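Local coordinates for malonyl acyl carrier protein transacylase (Streptococcus pneumoniae, PDB 3IM8) that probably transfers the malonyl group of malonyl-CoA to holo-acyl carrier protein, giving malonyl-ACP and CoA for fatty acid synthesis, at residues Leu151-Pro156 with Phe198-Leu203; Gly128-Val133 with Gln164-Gly169; Gly92-Leu97 with Gln242-Gln247. One frame throughout, in Å; residues are numbered along the deposited sequence.

Contact 1: Leu151-Pro156 with Phe198-Leu203; sequences LGVVTP and FHTSLL. With ACT (acetate ion), chain B.
Val153 meets Leu202 in an apolar contact through which the two side chains slide past each other in opposite directions. At the root of Val153, CB lies 3.8 Å from CG of Leu202. Its CG1, anti to the backbone N (chi1 -174°), touches the leucine and also Thr200, 3.8 Å from CB of that residue, and skirts OG of Ser201 more loosely. The other methyl, CG2, sits 3.8 Å from CD2 of Leu202. A beta-branched residue suits this place, since both methyls can lie along the leucine while one of them also meets Thr200.

Farther along, Thr155 and Thr200 meet at a slant, OG1 of Thr155 lying 3.8 Å from the methyl CG2 of Thr200. The two hydroxyls have different work. Thr200 OG1 bonds to the carbonyl of Pro197 and receives a weak bond from N of Leu202, which ties down the turn. Thr155 OG1 instead holds a water at 2.8 Å, and that water accepts from N of Ser201, joining strand to loop where no direct hydrogen bond links the two segments.

Just before this turn comes His199, a predicted active-site residue. Its NE2 donates to an oxygen of an acetate ion at 2.7 Å; the ion, probably from the crystallisation liquor, is also bound by Ser90 and Arg115. The loop packs over the start of strand 154-161, through Val153 and Thr155, and carries the histidine to the predicted serine, an arrangement consistent with the Ser-His active site of FabD acyltransferases, set between the large domain and the small, ferredoxin-like one.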
loop_
_atom_site.group_PDB
_atom_site.type_symbol
_atom_site.label_atom_id
_atom_site.label_comp_id
_atom_site.label_asym_id
_atom_site.label_seq_id
_atom_site.Cartn_x
_atom_site.Cartn_y
_atom_site.Cartn_z
ATOM N N LEU A 151 -11.133 -7.965 -25.201
ATOM C CA LEU A 151 -11.402 -9.285 -24.670
ATOM C C LEU A 151 -11.842 -9.302 -23.185
ATOM O O LEU A 151 -12.072 -10.369 -22.655
ATOM C CB LEU A 151 -10.160 -10.173 -24.919
ATOM C CG LEU A 151 -9.946 -10.702 -26.348
ATOM C CD1 LEU A 151 -9.890 -9.653 -27.431
ATOM C CD2 LEU A 151 -8.696 -11.551 -26.399
ATOM N N GLY A 152 -11.927 -8.121 -22.528
ATOM C CA GLY A 152 -12.237 -7.955 -21.087
ATOM C C GLY A 152 -11.296 -6.998 -20.321
ATOM O O GLY A 152 -10.317 -6.485 -20.868
ATOM N N VAL A 153 -11.564 -6.785 -19.034
ATOM C CA VAL A 153 -10.670 -5.959 -18.176
ATOM C C VAL A 153 -9.210 -6.426 -18.098
ATOM O O VAL A 153 -8.922 -7.496 -17.579
ATOM C CB VAL A 153 -11.231 -5.793 -16.742
ATOM C CG1 VAL A 153 -10.329 -4.815 -15.959
ATOM C CG2 VAL A 153 -12.700 -5.285 -16.801
ATOM N N VAL A 154 -8.295 -5.614 -18.640
ATOM C CA VAL A 154 -6.852 -5.740 -18.395
ATOM C C VAL A 154 -6.168 -4.359 -18.408
ATOM O O VAL A 154 -6.142 -3.691 -19.436
ATOM C CB VAL A 154 -6.202 -6.691 -19.424
ATOM C CG1 VAL A 154 -6.626 -6.286 -20.859
ATOM C CG2 VAL A 154 -4.709 -6.713 -19.247
ATOM N N THR A 155 -5.650 -3.894 -17.273
ATOM C CA THR A 155 -4.870 -2.617 -17.283
ATOM C C THR A 155 -3.623 -2.696 -16.381
ATOM O O THR A 155 -3.531 -3.623 -15.548
ATOM C CB THR A 155 -5.709 -1.395 -16.842
ATOM O OG1 THR A 155 -6.320 -1.653 -15.575
ATOM C CG2 THR A 155 -6.785 -1.060 -17.884
ATOM N N PRO A 156 -2.655 -1.766 -16.555
ATOM C CA PRO A 156 -1.611 -1.735 -15.524
ATOM C C PRO A 156 -2.259 -1.413 -14.172
ATOM O O PRO A 156 -3.078 -0.505 -14.094
ATOM C CB PRO A 156 -0.671 -0.615 -15.980
ATOM C CG PRO A 156 -0.828 -0.606 -17.486
ATOM C CD PRO A 156 -2.361 -0.818 -17.646
ATOM N N PHE A 198 -6.899 -6.249 -8.020
ATOM C CA PHE A 198 -7.120 -4.945 -7.393
ATOM C C PHE A 198 -6.556 -3.846 -8.312
ATOM O O PHE A 198 -5.607 -4.093 -9.095
ATOM C CB PHE A 198 -6.383 -4.899 -6.042
ATOM C CG PHE A 198 -6.916 -5.846 -4.991
ATOM C CD1 PHE A 198 -6.163 -6.108 -3.866
ATOM C CD2 PHE A 198 -8.176 -6.423 -5.092
ATOM C CE1 PHE A 198 -6.643 -6.938 -2.831
ATOM C CE2 PHE A 198 -8.672 -7.264 -4.082
ATOM C CZ PHE A 198 -7.895 -7.527 -2.942
ATOM N N HIS A 199 -7.110 -2.638 -8.219
ATOM C CA HIS A 199 -6.620 -1.445 -8.975
ATOM C C HIS A 199 -6.920 -1.536 -10.497
ATOM O O HIS A 199 -6.188 -0.989 -11.334
ATOM C CB HIS A 199 -5.152 -1.082 -8.643
ATOM C CG HIS A 199 -4.831 -1.125 -7.177
ATOM N ND1 HIS A 199 -5.244 -0.148 -6.294
ATOM C CD2 HIS A 199 -4.161 -2.043 -6.438
ATOM C CE1 HIS A 199 -4.848 -0.464 -5.071
ATOM N NE2 HIS A 199 -4.181 -1.606 -5.131
ATOM N N THR A 200 -8.070 -2.181 -10.801
ATOM C CA THR A 200 -8.701 -2.255 -12.133
ATOM C C THR A 200 -10.232 -2.001 -11.964
ATOM O O THR A 200 -10.762 -2.057 -10.836
ATOM C CB THR A 200 -8.459 -3.653 -12.802
ATOM O OG1 THR A 200 -9.317 -4.654 -12.225
ATOM C CG2 THR A 200 -6.968 -4.098 -12.695
ATOM N N SER A 201 -10.936 -1.727 -13.070
ATOM C CA SER A 201 -12.421 -1.572 -13.027
ATOM C C SER A 201 -13.190 -2.735 -12.417
ATOM O O SER A 201 -14.337 -2.567 -11.979
ATOM C CB SER A 201 -12.974 -1.334 -14.417
ATOM O OG SER A 201 -11.901 -0.918 -15.236
ATOM N N LEU A 202 -12.578 -3.915 -12.377
ATOM C CA LEU A 202 -13.243 -5.062 -11.724
ATOM C C LEU A 202 -13.624 -4.692 -10.316
ATOM O O LEU A 202 -14.571 -5.244 -9.751
ATOM C CB LEU A 202 -12.384 -6.323 -11.758
ATOM C CG LEU A 202 -12.160 -6.760 -13.210
ATOM C CD1 LEU A 202 -10.903 -7.590 -13.373
ATOM C CD2 LEU A 202 -13.416 -7.459 -13.789
ATOM N N LEU A 203 -12.921 -3.709 -9.750
ATOM C CA LEU A 203 -13.195 -3.336 -8.357
ATOM C C LEU A 203 -14.221 -2.235 -8.203
ATOM O O LEU A 203 -14.462 -1.766 -7.085
ATOM C CB LEU A 203 -11.890 -2.974 -7.617
ATOM C CG LEU A 203 -11.334 -4.291 -7.027
ATOM C CD1 LEU A 203 -10.927 -5.291 -8.137
ATOM C CD2 LEU A 203 -10.193 -4.034 -6.070
HETATM C C ACT B . -4.145 -3.728 -1.828
HETATM O O ACT B . -4.289 -3.131 -2.964
HETATM O OXT ACT B . -4.746 -3.297 -0.700
HETATM C CH3 ACT B . -3.227 -4.926 -1.986
HETATM O O HOH W 1 -9.145 -1.287 -15.495
#

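Contact 2: Gly128-Val133 with Gln164-Gly169; sequences GKMVAV and QIVIAG
N of Lys129 donates to O of Gly169 at 2.8 Å, and N of Gly169 returns a bond to O of Lys129 at 3.1 Å, the first of three reciprocal pairs that join the two strands. Val131 with Ile167 and Val133 with Ile165 are the other hydrogen-bonded pairs. In the last pair both donors stand off the carbonyl plane: N of Val133, 2.8 Å from O of Ile165, is tilted from that of Ile165, and N of Ile165, 3.2 Å from O of Val133, lies above that of Val133, 37° out of it.

Glycine suits two places at this end: Gly128, just before the first pair, and Gly169 within it. Gly128 has a positive phi, and a CB there would collide with O of Gly169; Gly169 has backbone angles at which a CB would jam against the carbonyl O of Ala168.

These are neighbouring antiparallel strands in the mixed sheet of the small, ferredoxin-like domain of the acyltransferase fold. Strand 188-191 flanks 129-134 on its other edge, and strand 154-161 flanks 164-169.

On the face of Val131, Val133, Ile165 and Ile167, branched side chains meet helices 138-148 and 171-184. CG1 of Ile167 lies between its own backbone N and carbonyl carbon (chi1 63°), which sets it 4.0 Å from CB of Val131, while its CG2 meets CG2 of Val133.

Met130, Ala132, Val166 and Ala168 occupy the other face, at the non-hydrogen-bonded pairs. CG of Met130 rests 3.7 Å from the methyl of Ala168, a small residue that also packs against Thr200. The methionine chain bends at chi3 (65°), about the CG-SD bond, which brings CE 3.9 Å from CG1 of Val166. Ala132 offers its CB to CG2 of Val166, 4.1 Å away.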
loop_
_atom_site.group_PDB
_atom_site.type_symbol
_atom_site.label_atom_id
_atom_site.label_comp_id
_atom_site.label_asym_id
_atom_site.label_seq_id
_atom_site.Cartn_x
_atom_site.Cartn_y
_atom_site.Cartn_z
ATOM N N GLY A 128 -9.308 -13.723 -11.241
ATOM C CA GLY A 128 -8.498 -12.965 -12.229
ATOM C C GLY A 128 -6.985 -13.260 -12.348
ATOM O O GLY A 128 -6.525 -14.325 -11.990
ATOM N N LYS A 129 -6.191 -12.329 -12.863
ATOM C CA LYS A 129 -4.775 -12.633 -13.073
ATOM C C LYS A 129 -3.960 -11.337 -12.890
ATOM O O LYS A 129 -4.524 -10.258 -12.998
ATOM C CB LYS A 129 -4.557 -13.297 -14.455
ATOM C CG LYS A 129 -3.107 -13.825 -14.713
ATOM C CD LYS A 129 -2.937 -14.981 -15.734
ATOM C CE LYS A 129 -1.401 -15.204 -15.970
ATOM N NZ LYS A 129 -0.918 -16.489 -16.604
ATOM N N MET A 130 -2.657 -11.474 -12.596
ATOM C CA MET A 130 -1.694 -10.395 -12.355
ATOM C C MET A 130 -0.327 -10.818 -12.879
ATOM O O MET A 130 0.167 -11.914 -12.544
ATOM C CB MET A 130 -1.599 -10.069 -10.835
ATOM C CG MET A 130 -2.804 -9.264 -10.308
ATOM S SD MET A 130 -2.800 -9.079 -8.525
ATOM C CE MET A 130 -1.295 -8.078 -8.471
ATOM N N VAL A 131 0.289 -9.991 -13.719
ATOM C CA VAL A 131 1.564 -10.382 -14.217
ATOM C C VAL A 131 2.453 -9.217 -13.969
ATOM O O VAL A 131 2.044 -8.116 -14.233
ATOM C CB VAL A 131 1.523 -10.739 -15.738
ATOM C CG1 VAL A 131 2.934 -10.993 -16.229
ATOM C CG2 VAL A 131 0.707 -12.009 -15.952
ATOM N N ALA A 132 3.641 -9.434 -13.414
ATOM C CA ALA A 132 4.654 -8.382 -13.378
ATOM C C ALA A 132 5.415 -8.382 -14.699
ATOM O O ALA A 132 6.019 -9.379 -15.087
ATOM C CB ALA A 132 5.628 -8.585 -12.216
ATOM N N VAL A 133 5.371 -7.238 -15.376
ATOM C CA VAL A 133 6.093 -7.032 -16.625
ATOM C C VAL A 133 7.381 -6.263 -16.354
ATOM O O VAL A 133 7.363 -5.055 -16.121
ATOM C CB VAL A 133 5.246 -6.257 -17.649
ATOM C CG1 VAL A 133 6.004 -6.104 -18.957
ATOM C CG2 VAL A 133 3.915 -6.959 -17.874
ATOM N N GLN A 164 9.297 -2.029 -13.883
ATOM C CA GLN A 164 8.531 -2.989 -13.101
ATOM C C GLN A 164 7.081 -2.551 -12.999
ATOM O O GLN A 164 6.722 -1.754 -12.133
ATOM C CB GLN A 164 9.133 -3.145 -11.703
ATOM C CG GLN A 164 9.135 -4.574 -11.184
ATOM C CD GLN A 164 7.900 -4.898 -10.366
ATOM O OE1 GLN A 164 6.781 -4.883 -10.879
ATOM N NE2 GLN A 164 8.098 -5.192 -9.087
ATOM N N ILE A 165 6.251 -3.073 -13.893
ATOM C CA ILE A 165 4.848 -2.688 -13.927
ATOM C C ILE A 165 3.972 -3.925 -13.920
ATOM O O ILE A 165 4.126 -4.814 -14.768
ATOM C CB ILE A 165 4.551 -1.798 -15.201
ATOM C CG1 ILE A 165 5.242 -0.427 -14.994
ATOM C CG2 ILE A 165 3.020 -1.653 -15.430
ATOM C CD1 ILE A 165 5.449 0.431 -16.217
ATOM N N VAL A 166 3.066 -3.993 -12.951
ATOM C CA VAL A 166 2.156 -5.093 -12.885
ATOM C C VAL A 166 0.860 -4.746 -13.612
ATOM O O VAL A 166 0.209 -3.718 -13.307
ATOM C CB VAL A 166 1.808 -5.521 -11.413
ATOM C CG1 VAL A 166 0.888 -6.773 -11.416
ATOM C CG2 VAL A 166 3.089 -5.761 -10.595
ATOM N N ILE A 167 0.475 -5.622 -14.548
ATOM C CA ILE A 167 -0.845 -5.535 -15.192
ATOM C C ILE A 167 -1.797 -6.472 -14.476
ATOM O O ILE A 167 -1.386 -7.515 -13.999
ATOM C CB ILE A 167 -0.737 -5.864 -16.725
ATOM C CG1 ILE A 167 -0.249 -7.313 -16.940
ATOM C CG2 ILE A 167 0.321 -4.959 -17.363
ATOM C CD1 ILE A 167 -0.733 -7.906 -18.272
ATOM N N ALA A 168 -3.079 -6.120 -14.422
ATOM C CA ALA A 168 -4.043 -6.990 -13.797
ATOM C C ALA A 168 -5.389 -7.006 -14.553
ATOM O O ALA A 168 -5.635 -6.157 -15.428
ATOM C CB ALA A 168 -4.246 -6.538 -12.346
ATOM N N GLY A 169 -6.255 -7.967 -14.199
ATOM C CA GLY A 169 -7.654 -8.011 -14.664
ATOM C C GLY A 169 -8.162 -9.436 -14.822
ATOM O O GLY A 169 -7.773 -10.303 -14.059
#

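Contact 3: Gly92-Leu97 with Gln242-Gln247; sequences GEYSAL and QLLTRQ
Leu244 projects from helix 240-247 into a pocket formed by Glu93, Tyr94 and Leu97 of helix 92-99, the helix that begins at the last glycine, Gly92, of the probable nucleophile elbow of the acyltransferase fold, where the predicted active-site residue Ser90 sits. The two short helical segments run nearly antiparallel (161°) with their axes 12.2 Å apart, a spacing bridged by long side chains.

CB of Leu244 lies 3.7 Å from OH of Tyr94, which is buried and has no polar partner in the model. CD1 meets CD1 of Leu97 tip to tip at 3.6 Å, and CD2 comes 3.9 Å from CE1 of the tyrosine ring while also lying close to OE2 of Glu93. A leucine suits the position because its forked end can touch a ring and an aliphatic chain at once.

One turn on, Gln247 points the same way, with CG anti to the backbone N and the chain then bent at chi2. Its amide is occupied on both sides: NE2 donates to the carbonyl O of Ser90 and OE1 accepts from Arg115. Glutamine fits such a place, having a donor and an acceptor on one flat group; its OE1 also lies at the edge of the Tyr94 ring, the ring and amide planes turned 55° apart. Glu93 comes tip to tip with this amide, but its OE1 accepts from the backbone N of Asn229. Carboxylate and amide planes are 21° apart, and Glu93 OE2 stands 3.2 Å from Gln247 NE2 at an angle too poor for a hydrogen bond.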
loop_
_atom_site.group_PDB
_atom_site.type_symbol
_atom_site.label_atom_id
_atom_site.label_comp_id
_atom_site.label_asym_id
_atom_site.label_seq_id
_atom_site.Cartn_x
_atom_site.Cartn_y
_atom_site.Cartn_z
ATOM N N GLY A 92 -1.393 0.911 2.456
ATOM C CA GLY A 92 -0.448 1.843 3.133
ATOM C C GLY A 92 -0.787 3.344 2.986
ATOM O O GLY A 92 -0.219 4.223 3.659
ATOM N N GLU A 93 -1.696 3.666 2.094
ATOM C CA GLU A 93 -2.105 5.067 1.936
ATOM C C GLU A 93 -2.908 5.492 3.146
ATOM O O GLU A 93 -2.907 6.687 3.516
ATOM C CB GLU A 93 -2.958 5.221 0.666
ATOM C CG GLU A 93 -3.433 6.632 0.406
ATOM C CD GLU A 93 -3.458 6.905 -1.068
ATOM O OE1 GLU A 93 -2.380 7.115 -1.652
ATOM O OE2 GLU A 93 -4.540 6.861 -1.647
ATOM N N TYR A 94 -3.607 4.528 3.745
ATOM C CA TYR A 94 -4.464 4.822 4.909
ATOM C C TYR A 94 -3.623 5.035 6.139
ATOM O O TYR A 94 -3.886 5.933 6.947
ATOM C CB TYR A 94 -5.503 3.723 5.161
ATOM C CG TYR A 94 -6.637 3.712 4.185
ATOM C CD1 TYR A 94 -6.449 3.252 2.884
ATOM C CD2 TYR A 94 -7.890 4.193 4.546
ATOM C CE1 TYR A 94 -7.522 3.235 1.968
ATOM C CE2 TYR A 94 -8.973 4.172 3.639
ATOM C CZ TYR A 94 -8.779 3.692 2.373
ATOM O OH TYR A 94 -9.817 3.650 1.491
ATOM N N SER A 95 -2.593 4.211 6.273
ATOM C CA SER A 95 -1.577 4.383 7.349
ATOM C C SER A 95 -0.940 5.789 7.293
ATOM O O SER A 95 -0.786 6.437 8.317
ATOM C CB SER A 95 -0.477 3.308 7.223
ATOM O OG SER A 95 -1.017 1.994 7.217
ATOM N N ALA A 96 -0.578 6.200 6.062
ATOM C CA ALA A 96 -0.042 7.521 5.692
ATOM C C ALA A 96 -1.061 8.640 5.962
ATOM O O ALA A 96 -0.699 9.719 6.432
ATOM C CB ALA A 96 0.277 7.487 4.297
ATOM N N LEU A 97 -2.343 8.382 5.692
ATOM C CA LEU A 97 -3.417 9.333 6.066
ATOM C C LEU A 97 -3.464 9.563 7.555
ATOM O O LEU A 97 -3.639 10.704 7.990
ATOM C CB LEU A 97 -4.804 8.900 5.557
ATOM C CG LEU A 97 -5.001 9.218 4.060
ATOM C CD1 LEU A 97 -6.257 8.482 3.524
ATOM C CD2 LEU A 97 -5.072 10.746 3.778
ATOM N N GLN A 242 -13.101 11.028 -2.443
ATOM C CA GLN A 242 -13.218 10.838 -3.884
ATOM C C GLN A 242 -11.999 10.050 -4.376
ATOM O O GLN A 242 -12.113 9.177 -5.234
ATOM C CB GLN A 242 -13.263 12.200 -4.615
ATOM C CG GLN A 242 -13.967 12.178 -5.979
ATOM C CD GLN A 242 -13.043 12.155 -7.240
ATOM O OE1 GLN A 242 -11.848 12.513 -7.185
ATOM N NE2 GLN A 242 -13.633 11.760 -8.398
ATOM N N LEU A 243 -10.828 10.391 -3.836
ATOM C CA LEU A 243 -9.589 9.763 -4.275
ATOM C C LEU A 243 -9.464 8.323 -3.734
ATOM O O LEU A 243 -8.998 7.435 -4.437
ATOM C CB LEU A 243 -8.381 10.643 -3.894
ATOM C CG LEU A 243 -8.172 11.915 -4.733
ATOM C CD1 LEU A 243 -7.139 12.922 -4.123
ATOM C CD2 LEU A 243 -7.783 11.636 -6.178
ATOM N N LEU A 244 -9.887 8.094 -2.483
ATOM C CA LEU A 244 -9.825 6.757 -1.913
ATOM C C LEU A 244 -10.847 5.841 -2.597
ATOM O O LEU A 244 -10.598 4.654 -2.822
ATOM C CB LEU A 244 -10.035 6.813 -0.412
ATOM C CG LEU A 244 -8.874 7.499 0.299
ATOM C CD1 LEU A 244 -9.282 7.701 1.695
ATOM C CD2 LEU A 244 -7.548 6.714 0.184
ATOM N N THR A 245 -11.992 6.422 -2.937
ATOM C CA THR A 245 -12.964 5.761 -3.761
ATOM C C THR A 245 -12.372 5.234 -5.056
ATOM O O THR A 245 -12.546 4.079 -5.348
ATOM C CB THR A 245 -14.151 6.664 -4.015
ATOM O OG1 THR A 245 -14.861 6.786 -2.789
ATOM C CG2 THR A 245 -15.067 6.070 -5.106
ATOM N N ARG A 246 -11.653 6.069 -5.808
ATOM C CA ARG A 246 -11.012 5.645 -7.079
ATOM C C ARG A 246 -9.783 4.755 -6.887
ATOM O O ARG A 246 -9.505 3.894 -7.722
ATOM C CB ARG A 246 -10.680 6.841 -7.958
ATOM C CG ARG A 246 -11.965 7.595 -8.407
ATOM C CD ARG A 246 -11.694 8.516 -9.576
ATOM N NE ARG A 246 -10.816 9.611 -9.195
ATOM C CZ ARG A 246 -9.640 9.898 -9.758
ATOM N NH1 ARG A 246 -9.126 9.175 -10.735
ATOM N NH2 ARG A 246 -8.962 10.936 -9.328
ATOM N N GLN A 247 -9.049 4.980 -5.797
ATOM C CA GLN A 247 -7.808 4.250 -5.556
ATOM C C GLN A 247 -7.931 2.729 -5.723
ATOM O O GLN A 247 -7.009 2.119 -6.278
ATOM C CB GLN A 247 -7.217 4.582 -4.179
ATOM C CG GLN A 247 -5.856 3.991 -3.901
ATOM C CD GLN A 247 -5.782 3.424 -2.462
ATOM O OE1 GLN A 247 -6.735 2.783 -1.977
ATOM N NE2 GLN A 247 -4.662 3.667 -1.784
#

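From the N terminus, the chain first passes segment 92-97, whose partner, segment 242-247, comes about 145 residues later, so contact 3 closes a long loop that encloses the other two. Within it, strand 129-134 opens contact 2, and residues 151-156 open contact 1 before strand 164-169 closes contact 2; contact 1 closes only at 198-203, so these two cross. They also touch, through a probable hydrogen bond between Thr155 O and Ala168 N and packing of Leu202 on Gly169. His199 ND1, 2.9 Å from Gln247 O in a probable hydrogen bond, joins contact 1 to contact 3 and thereby ties the small-domain sheet to the helices beside Ser90.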